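PDB 1BHE: polygalacturonase from Pectobacterium carotovorum subsp. carotovorum, which hydrolyses the alpha-1,4 bonds between galacturonic acid units of polygalacturonic acid and takes part in the maceration and soft-rotting of plant tissue. Local coordinates for residues 7-11 with 162-166; 39-45 with 62-68; 279-284 with 309-315; 340-346 with 366-372. Numbering follows the deposited sequence.

Interaction 1 of 4, residues 7-11 with 162-166; sequences SEPKT and FTLYN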
# COMPACT_ATOMS: atom_id res chain seq x y z
N SER A 7 14.46 -4.18 13.72
CA SER A 7 15.68 -4.66 13.06
C SER A 7 15.28 -5.67 12.00
O SER A 7 14.09 -6.02 11.95
CB SER A 7 16.68 -5.21 14.07
OG SER A 7 16.15 -6.30 14.79
N GLU A 8 16.18 -6.04 11.10
CA GLU A 8 15.80 -6.92 10.00
C GLU A 8 15.12 -8.20 10.48
O GLU A 8 15.61 -8.90 11.36
CB GLU A 8 17.02 -7.30 9.15
CG GLU A 8 16.68 -7.98 7.83
CD GLU A 8 17.80 -7.99 6.81
OE1 GLU A 8 18.88 -7.42 7.05
OE2 GLU A 8 17.61 -8.56 5.71
N PRO A 9 13.98 -8.52 9.88
CA PRO A 9 13.24 -9.72 10.19
C PRO A 9 14.06 -10.99 9.97
O PRO A 9 14.97 -11.02 9.14
CB PRO A 9 12.08 -9.71 9.19
CG PRO A 9 11.90 -8.26 8.87
CD PRO A 9 13.31 -7.72 8.82
N LYS A 10 13.74 -12.04 10.70
CA LYS A 10 14.38 -13.34 10.55
C LYS A 10 13.31 -14.31 10.08
O LYS A 10 12.19 -14.25 10.61
CB LYS A 10 14.99 -13.82 11.86
CG LYS A 10 16.14 -12.97 12.38
CD LYS A 10 17.03 -13.79 13.31
CE LYS A 10 17.91 -12.88 14.16
NZ LYS A 10 18.87 -12.13 13.31
N THR A 11 13.58 -15.14 9.08
CA THR A 11 12.51 -16.03 8.63
C THR A 11 12.30 -17.20 9.58
O THR A 11 13.26 -17.85 10.00
CB THR A 11 12.82 -16.60 7.25
OG1 THR A 11 13.30 -15.51 6.42
CG2 THR A 11 11.65 -17.27 6.56
N PHE A 162 2.95 -7.58 12.71
CA PHE A 162 2.88 -8.37 11.50
C PHE A 162 4.16 -8.10 10.69
O PHE A 162 4.62 -6.96 10.68
CB PHE A 162 1.66 -7.99 10.65
CG PHE A 162 1.42 -8.92 9.49
CD1 PHE A 162 2.06 -8.73 8.27
CD2 PHE A 162 0.57 -9.99 9.62
CE1 PHE A 162 1.85 -9.60 7.22
CE2 PHE A 162 0.36 -10.88 8.58
CZ PHE A 162 1.00 -10.69 7.37
N THR A 163 4.71 -9.11 10.04
CA THR A 163 5.94 -8.95 9.27
C THR A 163 5.75 -9.33 7.80
O THR A 163 5.16 -10.37 7.52
CB THR A 163 7.06 -9.85 9.85
OG1 THR A 163 7.37 -9.43 11.18
CG2 THR A 163 8.33 -9.77 8.99
N LEU A 164 6.27 -8.53 6.90
CA LEU A 164 6.27 -8.78 5.46
C LEU A 164 7.75 -8.68 5.04
O LEU A 164 8.28 -7.57 5.08
CB LEU A 164 5.50 -7.71 4.72
CG LEU A 164 4.58 -8.00 3.56
CD1 LEU A 164 4.54 -6.84 2.56
CD2 LEU A 164 4.83 -9.31 2.84
N TYR A 165 8.39 -9.80 4.71
CA TYR A 165 9.83 -9.75 4.46
C TYR A 165 10.36 -10.48 3.25
O TYR A 165 9.99 -11.64 3.02
CB TYR A 165 10.49 -10.39 5.70
CG TYR A 165 12.00 -10.50 5.64
CD1 TYR A 165 12.81 -9.38 5.56
CD2 TYR A 165 12.60 -11.75 5.67
CE1 TYR A 165 14.19 -9.50 5.52
CE2 TYR A 165 13.98 -11.88 5.63
CZ TYR A 165 14.77 -10.75 5.55
OH TYR A 165 16.14 -10.88 5.51
N ASN A 166 11.31 -9.84 2.56
CA ASN A 166 12.05 -10.51 1.49
C ASN A 166 11.12 -11.23 0.54
O ASN A 166 11.28 -12.43 0.34
CB ASN A 166 13.01 -11.48 2.20
CG ASN A 166 14.04 -12.16 1.32
OD1 ASN A 166 14.44 -11.61 0.29
ND2 ASN A 166 14.45 -13.36 1.71
O HOH W 1 12.51 -14.70 3.72
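Pro-9 lays its ring over one face of the Tyr-165 ring: its CB stands 3.9 Å from the ring centroid and 24° off the normal, a CH-pi contact, and Pro-9 CG comes within 3.6 Å of Tyr-165 CD1. The phenol end is fixed separately, since Tyr-165 OH donates a 2.8 Å hydrogen bond to Glu-8 OE2, an oxygen that also forms a salt bridge with Lys-189. Farther along, Thr-11 OG1 lies at the edge of the same ring, 3.8 Å from CE2 of Tyr-165, and water 1 links Thr-11 OG1 (2.9 Å) to Asn-166 ND2 (3.1 Å). Pro-9 CB also reaches Thr-163 CG2 at 3.8 Å. The backbones stay apart, with 6.7 Å between the CA atoms of Pro-9 and Tyr-165, and no backbone hydrogen bond joins the two segments. Trp-188 and Tyr-114, from strands beside 162-165, extend the surface that receives residues 7-11. The arrangement is an irregular N-terminal segment lying across the outer face of a parallel beta-helix.

Interaction 2 of 4, residues 39-45 with 62-68; sequences GKAVRLS and GVSLLID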
# COMPACT_ATOMS: atom_id res chain seq x y z
N GLY A 39 4.83 -19.48 15.79
CA GLY A 39 6.17 -19.05 15.47
C GLY A 39 6.83 -19.73 14.29
O GLY A 39 7.98 -19.44 13.96
N LYS A 40 6.11 -20.62 13.61
CA LYS A 40 6.63 -21.32 12.44
C LYS A 40 5.83 -20.93 11.20
O LYS A 40 4.84 -20.21 11.28
CB LYS A 40 6.59 -22.84 12.68
CG LYS A 40 7.52 -23.28 13.80
CD LYS A 40 7.73 -24.79 13.78
CE LYS A 40 8.50 -25.25 15.01
NZ LYS A 40 9.02 -26.64 14.84
N ALA A 41 6.26 -21.43 10.04
CA ALA A 41 5.58 -21.08 8.80
C ALA A 41 5.29 -22.28 7.91
O ALA A 41 6.02 -23.27 7.96
CB ALA A 41 6.49 -20.14 8.00
N VAL A 42 4.24 -22.16 7.11
CA VAL A 42 3.91 -23.19 6.13
C VAL A 42 4.85 -22.86 4.96
O VAL A 42 4.84 -21.70 4.52
CB VAL A 42 2.45 -23.18 5.68
CG1 VAL A 42 2.19 -23.98 4.41
CG2 VAL A 42 1.60 -23.71 6.83
N ARG A 43 5.67 -23.81 4.54
CA ARG A 43 6.64 -23.57 3.48
C ARG A 43 6.13 -24.07 2.13
O ARG A 43 5.67 -25.20 1.99
CB ARG A 43 7.97 -24.25 3.83
CG ARG A 43 9.06 -24.03 2.79
CD ARG A 43 10.41 -24.61 3.20
NE ARG A 43 11.39 -24.48 2.12
CZ ARG A 43 12.56 -25.10 2.03
NH1 ARG A 43 12.98 -25.92 2.98
NH2 ARG A 43 13.33 -24.89 0.97
N LEU A 44 6.18 -23.20 1.13
CA LEU A 44 5.72 -23.49 -0.22
C LEU A 44 6.94 -23.70 -1.13
O LEU A 44 7.67 -22.77 -1.48
CB LEU A 44 4.85 -22.34 -0.72
CG LEU A 44 3.34 -22.38 -0.57
CD1 LEU A 44 2.82 -23.18 0.61
CD2 LEU A 44 2.77 -20.96 -0.52
N SER A 45 7.16 -24.97 -1.47
CA SER A 45 8.28 -25.38 -2.30
C SER A 45 7.81 -25.96 -3.63
O SER A 45 6.63 -26.23 -3.85
CB SER A 45 9.11 -26.43 -1.56
OG SER A 45 9.68 -25.90 -0.38
N GLY A 62 -0.00 -15.91 14.91
CA GLY A 62 1.26 -16.55 15.25
C GLY A 62 1.82 -17.46 14.18
O GLY A 62 2.89 -18.06 14.35
N VAL A 63 1.11 -17.64 13.08
CA VAL A 63 1.49 -18.49 11.96
C VAL A 63 1.90 -17.64 10.77
O VAL A 63 1.42 -16.52 10.56
CB VAL A 63 0.31 -19.42 11.59
CG1 VAL A 63 0.60 -20.28 10.36
CG2 VAL A 63 -0.07 -20.30 12.77
N SER A 64 2.85 -18.15 9.97
CA SER A 64 3.36 -17.41 8.83
C SER A 64 3.33 -18.24 7.55
O SER A 64 3.11 -19.45 7.57
CB SER A 64 4.81 -16.97 9.10
OG SER A 64 4.91 -16.07 10.19
N LEU A 65 3.59 -17.57 6.44
CA LEU A 65 3.69 -18.20 5.13
C LEU A 65 5.12 -17.94 4.63
O LEU A 65 5.61 -16.82 4.73
CB LEU A 65 2.74 -17.62 4.10
CG LEU A 65 1.56 -18.42 3.58
CD1 LEU A 65 0.95 -17.72 2.37
CD2 LEU A 65 1.90 -19.86 3.23
N LEU A 66 5.73 -18.97 4.09
CA LEU A 66 7.08 -18.90 3.55
C LEU A 66 7.07 -19.42 2.11
O LEU A 66 6.60 -20.54 1.88
CB LEU A 66 8.03 -19.73 4.41
CG LEU A 66 9.42 -20.01 3.83
CD1 LEU A 66 10.14 -18.70 3.52
CD2 LEU A 66 10.24 -20.86 4.79
N ILE A 67 7.47 -18.60 1.15
CA ILE A 67 7.43 -18.98 -0.26
C ILE A 67 8.86 -19.06 -0.80
O ILE A 67 9.59 -18.08 -0.74
CB ILE A 67 6.63 -17.96 -1.10
CG1 ILE A 67 5.31 -17.60 -0.42
CG2 ILE A 67 6.36 -18.50 -2.51
CD1 ILE A 67 4.57 -16.44 -1.06
N ASP A 68 9.28 -20.22 -1.27
CA ASP A 68 10.65 -20.41 -1.73
C ASP A 68 11.02 -19.59 -2.96
O ASP A 68 10.18 -19.24 -3.79
CB ASP A 68 10.87 -21.88 -2.10
CG ASP A 68 11.03 -22.83 -0.94
OD1 ASP A 68 10.91 -22.44 0.24
OD2 ASP A 68 11.27 -24.04 -1.22
O HOH W 2 5.06 -17.63 12.52
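Leu-44, Asp-68 and Leu-66 lose the most surface here, 83, 76 and 71 Å² respectively, where strands 41-45 and 64-67 pair. The strands run parallel, their axes 21° apart and 4.3 Å at closest approach, in the register Ala-41 to Ser-64 through Leu-44 to Ile-67. Leu-66 is held through both its backbone N and its O: the N donates to Val-42 O (2.9 Å), and the O accepts from Leu-44 N (2.8 Å). On its face of the sheet, Leu-66 CB meets Ala-41 CB at 3.9 Å and Leu-66 CD2 meets Arg-43 CG at 3.9 Å. Leu-44 points to the other face, where its CD2 packs on Leu-65 CD2 (4.0 Å) and Ile-67 CG1 (4.2 Å). Asp-68 closes the C-terminal end. Its N donates to Leu-44 O (3.0 Å), while a two-pronged salt bridge runs from Arg-43 NE to Asp-68 OD1 (2.8 Å) and from Arg-43 NH2 to Asp-68 OD2 (3.1 Å); OD2 of Asp-68 also accepts from Ser-45 OG (2.6 Å). At the opposite end, Gly-39 N donates to Gly-62 O (2.8 Å), and water 2 lies 2.9 Å from both Lys-40 O and Gly-62 O. Strand 14-19 flanks 41-45 and strand 112-114 flanks 64-67. Such in-register parallel pairing between successive turns is the hallmark of the right-handed parallel beta-helix of family 28 glycosyl hydrolases.

Interaction 3 of 4, residues 279-284 with 309-315; sequences LRIKSD and VIDTVYE
Extended strands 280-282 and 309-311 run parallel, 9° apart, with axes 4.6 Å apart at closest approach, as in adjacent parallel beta-helix turns; the register runs from Arg-280/Val-309 to Lys-282/Asp-311. Backbone hydrogen bonds alternate: Val-309 N to Leu-279 O, Ile-281 N to Val-309 O, Asp-311 N to Ile-281 O (2.8 Å each) and Ser-283 N to Asp-311 O (2.9 Å), then shift one residue: Tyr-314 N (phi/psi -51/-55°) to Ser-283 O (2.9 Å). Asp-311 OD1 accepts from Val-313 N (2.9 Å), an Asx turn. The aliphatic part of Arg-280 (chi1 t, chi2 t, chi3 p) packs CG on Val-309 CB (3.8 Å); Ile-281 CB meets Ile-310 CG1 (4.5 Å). Lys-282 CD (chi1 p) makes a CH-pi contact, 4.0 Å from the Tyr-314 ring centroid (chi1 t). Water 3 donates to Asp-284 OD2 and Glu-315 OE2 (2.9 Å each); Asp-284 OD1 hydrogen-bonds Ser-286 OG. Asp-224 salt-bridges Arg-280 and Lys-282 beside the probable active site, Arg-280 about 4 Å (between side chains) from His-251, where it may meet acidic substrate.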
# COMPACT_ATOMS: atom_id res chain seq x y z
N LEU A 279 6.39 13.54 -3.12
CA LEU A 279 5.94 13.59 -1.74
C LEU A 279 4.58 14.29 -1.70
O LEU A 279 4.46 15.46 -2.07
CB LEU A 279 6.96 14.32 -0.88
CG LEU A 279 8.42 13.87 -1.01
CD1 LEU A 279 9.35 14.85 -0.30
CD2 LEU A 279 8.61 12.47 -0.45
N ARG A 280 3.55 13.58 -1.25
CA ARG A 280 2.22 14.14 -1.28
C ARG A 280 1.37 14.04 -0.03
O ARG A 280 1.31 13.04 0.67
CB ARG A 280 1.48 13.44 -2.44
CG ARG A 280 0.08 13.95 -2.70
CD ARG A 280 -0.33 13.55 -4.12
NE ARG A 280 -0.68 12.12 -4.16
CZ ARG A 280 -1.53 11.63 -5.06
NH1 ARG A 280 -2.06 12.45 -5.96
NH2 ARG A 280 -1.82 10.34 -5.07
N ILE A 281 0.67 15.14 0.26
CA ILE A 281 -0.31 15.23 1.32
C ILE A 281 -1.58 15.75 0.63
O ILE A 281 -1.59 16.86 0.10
CB ILE A 281 0.04 16.11 2.52
CG1 ILE A 281 1.40 15.74 3.12
CG2 ILE A 281 -1.07 15.97 3.57
CD1 ILE A 281 1.87 16.58 4.28
N LYS A 282 -2.61 14.91 0.57
CA LYS A 282 -3.82 15.28 -0.14
C LYS A 282 -5.10 14.97 0.62
O LYS A 282 -5.17 14.02 1.39
CB LYS A 282 -3.85 14.54 -1.49
CG LYS A 282 -3.85 13.02 -1.33
CD LYS A 282 -4.03 12.33 -2.67
CE LYS A 282 -4.84 11.04 -2.53
NZ LYS A 282 -3.95 9.85 -2.61
N SER A 283 -6.13 15.77 0.35
CA SER A 283 -7.43 15.56 0.97
C SER A 283 -8.51 16.35 0.25
O SER A 283 -8.29 16.96 -0.81
CB SER A 283 -7.39 15.93 2.46
OG SER A 283 -8.35 15.18 3.17
N ASP A 284 -9.71 16.35 0.80
CA ASP A 284 -10.84 17.09 0.25
C ASP A 284 -11.74 17.47 1.42
O ASP A 284 -11.45 17.10 2.56
CB ASP A 284 -11.58 16.29 -0.81
CG ASP A 284 -12.00 14.91 -0.33
OD1 ASP A 284 -12.92 14.85 0.52
OD2 ASP A 284 -11.42 13.90 -0.79
N VAL A 309 3.60 17.74 -3.52
CA VAL A 309 2.19 18.06 -3.63
C VAL A 309 1.55 18.12 -2.24
O VAL A 309 1.50 17.13 -1.51
CB VAL A 309 1.36 17.07 -4.47
CG1 VAL A 309 -0.12 17.47 -4.48
CG2 VAL A 309 1.84 16.93 -5.90
N ILE A 310 1.02 19.29 -1.90
CA ILE A 310 0.26 19.49 -0.68
C ILE A 310 -1.06 20.09 -1.15
O ILE A 310 -1.15 21.28 -1.46
CB ILE A 310 0.92 20.35 0.40
CG1 ILE A 310 2.19 19.69 0.94
CG2 ILE A 310 -0.06 20.64 1.53
CD1 ILE A 310 2.90 20.43 2.05
N ASP A 311 -2.08 19.25 -1.28
CA ASP A 311 -3.37 19.68 -1.79
C ASP A 311 -4.54 19.36 -0.88
O ASP A 311 -4.89 18.20 -0.69
CB ASP A 311 -3.62 19.04 -3.17
CG ASP A 311 -4.60 19.84 -3.99
OD1 ASP A 311 -5.41 20.59 -3.41
OD2 ASP A 311 -4.57 19.72 -5.24
N THR A 312 -5.19 20.41 -0.38
CA THR A 312 -6.34 20.25 0.49
C THR A 312 -7.65 20.14 -0.27
O THR A 312 -8.69 19.84 0.32
CB THR A 312 -6.47 21.42 1.49
OG1 THR A 312 -6.76 22.61 0.73
CG2 THR A 312 -5.19 21.61 2.29
N VAL A 313 -7.64 20.37 -1.58
CA VAL A 313 -8.84 20.21 -2.40
C VAL A 313 -8.51 19.36 -3.62
O VAL A 313 -8.80 19.71 -4.77
CB VAL A 313 -9.44 21.55 -2.85
CG1 VAL A 313 -10.21 22.24 -1.73
CG2 VAL A 313 -8.36 22.49 -3.38
N TYR A 314 -7.88 18.21 -3.38
CA TYR A 314 -7.49 17.29 -4.44
C TYR A 314 -8.66 17.00 -5.37
O TYR A 314 -8.55 17.15 -6.59
CB TYR A 314 -6.90 16.01 -3.85
CG TYR A 314 -6.44 14.98 -4.85
CD1 TYR A 314 -5.38 15.22 -5.71
CD2 TYR A 314 -7.07 13.74 -4.92
CE1 TYR A 314 -4.96 14.27 -6.62
CE2 TYR A 314 -6.65 12.78 -5.83
CZ TYR A 314 -5.60 13.05 -6.68
OH TYR A 314 -5.19 12.10 -7.58
N GLU A 315 -9.77 16.53 -4.82
CA GLU A 315 -11.00 16.33 -5.56
C GLU A 315 -12.09 17.24 -4.96
O GLU A 315 -11.97 17.66 -3.81
CB GLU A 315 -11.51 14.90 -5.48
CG GLU A 315 -10.58 13.81 -5.98
CD GLU A 315 -11.11 12.45 -5.55
OE1 GLU A 315 -12.19 12.07 -6.04
OE2 GLU A 315 -10.45 11.80 -4.71
O HOH W 3 -9.31 13.44 -2.67

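Interaction 4 of 4, residues 340-346 with 366-372; sequences VVVLNGE and TWQIKNV
Two successive turns of the right-handed parallel beta-helix meet near its C-terminal end: strands 340-344 and 366-370 are parallel within 2°, their axes 4.7 Å apart at closest approach, and extended residues pair one to one from Val-340 with Thr-366 to Asn-344 with Lys-370. Val-340 brings CG1 to 4.1 Å from Gln-368 CD. Val-341 N donates to Thr-366 O and Val-341 O accepts from Gln-368 N, both at 2.8 Å; on the other face, its CG1 lies 3.5 Å from CE3 of Trp-367 (chi1 m, chi2 67°), with Val-341 CB over the indole. Val-342 shares the face of Val-340, its CG2 4.0 Å from Gln-368 OE1. Leu-343 (chi1 m, chi2 t) repeats the backbone pattern, N to Gln-368 O and O from Lys-370 N, each 2.8 Å. Its CD1 reaches Ile-369 CG1 at 4.0 Å and lies at the indole edge, while Leu-343 CB touches Val-372 CG1 at 3.3 Å. Asn-344 (chi1 t, chi2 -5°) forms an Asx turn, its OD1 accepting from Glu-346 N at 3.0 Å. Gly-345, at phi -110° and psi 28°, donates to Lys-370 O from N (2.7 Å); a CB there would clash with Asn-371 O. Gly-345 O accepts from ND2 of Asn-371 (3.0 Å), whose positive phi (54/51°) turns the chain after the strand. Lys-370 (chi1-4 t, t, p, t) brings NZ to Glu-346 OE1, a long salt bridge at 3.7 Å.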
# COMPACT_ATOMS: atom_id res chain seq x y z
N VAL A 340 6.58 20.34 -11.42
CA VAL A 340 5.74 21.35 -10.79
C VAL A 340 5.49 21.02 -9.31
O VAL A 340 5.12 19.89 -8.96
CB VAL A 340 4.39 21.48 -11.51
CG1 VAL A 340 3.36 22.27 -10.70
CG2 VAL A 340 4.56 22.12 -12.88
N VAL A 341 5.65 22.02 -8.46
CA VAL A 341 5.36 21.89 -7.04
C VAL A 341 4.01 22.56 -6.77
O VAL A 341 3.82 23.74 -7.07
CB VAL A 341 6.43 22.51 -6.13
CG1 VAL A 341 5.93 22.66 -4.70
CG2 VAL A 341 7.69 21.67 -6.15
N VAL A 342 3.07 21.78 -6.24
CA VAL A 342 1.74 22.28 -5.93
C VAL A 342 1.50 22.38 -4.43
O VAL A 342 1.55 21.40 -3.69
CB VAL A 342 0.64 21.40 -6.56
CG1 VAL A 342 -0.74 21.93 -6.23
CG2 VAL A 342 0.82 21.30 -8.07
N LEU A 343 1.24 23.60 -3.97
CA LEU A 343 0.96 23.86 -2.56
C LEU A 343 -0.37 24.60 -2.46
O LEU A 343 -0.44 25.81 -2.68
CB LEU A 343 2.06 24.65 -1.88
CG LEU A 343 3.50 24.14 -1.97
CD1 LEU A 343 4.47 25.18 -1.43
CD2 LEU A 343 3.66 22.82 -1.24
N ASN A 344 -1.43 23.86 -2.16
CA ASN A 344 -2.77 24.42 -2.07
C ASN A 344 -3.41 24.20 -0.71
O ASN A 344 -3.72 23.07 -0.33
CB ASN A 344 -3.65 23.82 -3.17
CG ASN A 344 -5.02 24.45 -3.27
OD1 ASN A 344 -5.42 25.30 -2.48
ND2 ASN A 344 -5.78 24.02 -4.27
N GLY A 345 -3.66 25.29 0.01
CA GLY A 345 -4.24 25.23 1.34
C GLY A 345 -5.66 25.77 1.43
O GLY A 345 -6.08 26.21 2.50
N GLU A 346 -6.41 25.70 0.34
CA GLU A 346 -7.81 26.13 0.33
C GLU A 346 -8.58 25.38 1.40
O GLU A 346 -8.29 24.21 1.68
CB GLU A 346 -8.41 25.89 -1.05
CG GLU A 346 -9.80 26.42 -1.30
CD GLU A 346 -10.31 26.09 -2.69
OE1 GLU A 346 -9.56 26.25 -3.67
OE2 GLU A 346 -11.48 25.67 -2.83
N THR A 366 8.13 25.01 -11.72
CA THR A 366 7.15 25.99 -11.29
C THR A 366 6.50 25.61 -9.96
O THR A 366 6.24 24.45 -9.65
CB THR A 366 6.04 26.18 -12.34
OG1 THR A 366 6.63 26.57 -13.59
CG2 THR A 366 5.03 27.23 -11.93
N TRP A 367 6.24 26.65 -9.17
CA TRP A 367 5.57 26.51 -7.89
C TRP A 367 4.17 27.13 -8.02
O TRP A 367 4.04 28.26 -8.50
CB TRP A 367 6.32 27.21 -6.77
CG TRP A 367 7.73 26.77 -6.52
CD1 TRP A 367 8.80 26.93 -7.34
CD2 TRP A 367 8.23 26.13 -5.34
NE1 TRP A 367 9.94 26.42 -6.77
CE2 TRP A 367 9.62 25.92 -5.53
CE3 TRP A 367 7.65 25.70 -4.14
CZ2 TRP A 367 10.42 25.31 -4.57
CZ3 TRP A 367 8.45 25.09 -3.19
CH2 TRP A 367 9.82 24.90 -3.41
N GLN A 368 3.14 26.40 -7.63
CA GLN A 368 1.77 26.90 -7.65
C GLN A 368 1.30 26.97 -6.19
O GLN A 368 1.01 25.94 -5.58
CB GLN A 368 0.84 26.05 -8.49
CG GLN A 368 1.12 26.08 -9.98
CD GLN A 368 0.34 25.07 -10.79
OE1 GLN A 368 -0.48 24.31 -10.28
NE2 GLN A 368 0.59 25.06 -12.10
N ILE A 369 1.34 28.16 -5.61
CA ILE A 369 1.04 28.36 -4.20
C ILE A 369 -0.27 29.09 -3.93
O ILE A 369 -0.57 30.14 -4.49
CB ILE A 369 2.20 29.12 -3.52
CG1 ILE A 369 3.52 28.38 -3.69
CG2 ILE A 369 1.91 29.34 -2.04
CD1 ILE A 369 4.76 29.20 -3.42
N LYS A 370 -1.03 28.54 -2.99
CA LYS A 370 -2.30 29.11 -2.57
C LYS A 370 -2.54 28.85 -1.08
O LYS A 370 -2.68 27.71 -0.64
CB LYS A 370 -3.46 28.56 -3.40
CG LYS A 370 -4.84 28.95 -2.92
CD LYS A 370 -5.87 28.97 -4.04
CE LYS A 370 -6.22 27.58 -4.53
NZ LYS A 370 -6.85 27.60 -5.88
N ASN A 371 -2.56 29.93 -0.30
CA ASN A 371 -2.78 29.85 1.14
C ASN A 371 -1.82 28.90 1.85
O ASN A 371 -2.22 28.06 2.67
CB ASN A 371 -4.23 29.46 1.42
CG ASN A 371 -4.63 29.80 2.85
OD1 ASN A 371 -4.09 30.74 3.43
ND2 ASN A 371 -5.55 29.03 3.41
N VAL A 372 -0.53 29.06 1.61
CA VAL A 372 0.52 28.28 2.27
C VAL A 372 1.82 29.09 2.26
O VAL A 372 2.25 29.57 1.21
CB VAL A 372 0.75 26.89 1.66
CG1 VAL A 372 0.81 26.99 0.14
CG2 VAL A 372 2.03 26.23 2.16

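How the interactions relate
All four contacts reach the same long parallel sheet system of the beta-helix. Interaction 1 spans 151 residues and encloses interaction 2 along the chain; interactions 3 and 4 follow in series. Interactions 1 and 2 have centres 12 Å apart and touch through Thr-11 CG2 and Leu-66 CD1 at 3.7 Å. Interactions 3 and 4, centres 10 Å apart, are joined through neighbouring strands 306-311 (interaction 3) and 340-344 (interaction 4), with Ile-310 O 2.7 Å from Asn-344 N. The two pairs lie on opposite sides of the chain's centre, and interactions 2 and 4 are 48 Å apart between centres. Similar pairing between turns thus recurs far along the helix, while interaction 3 lies beside the probable active site.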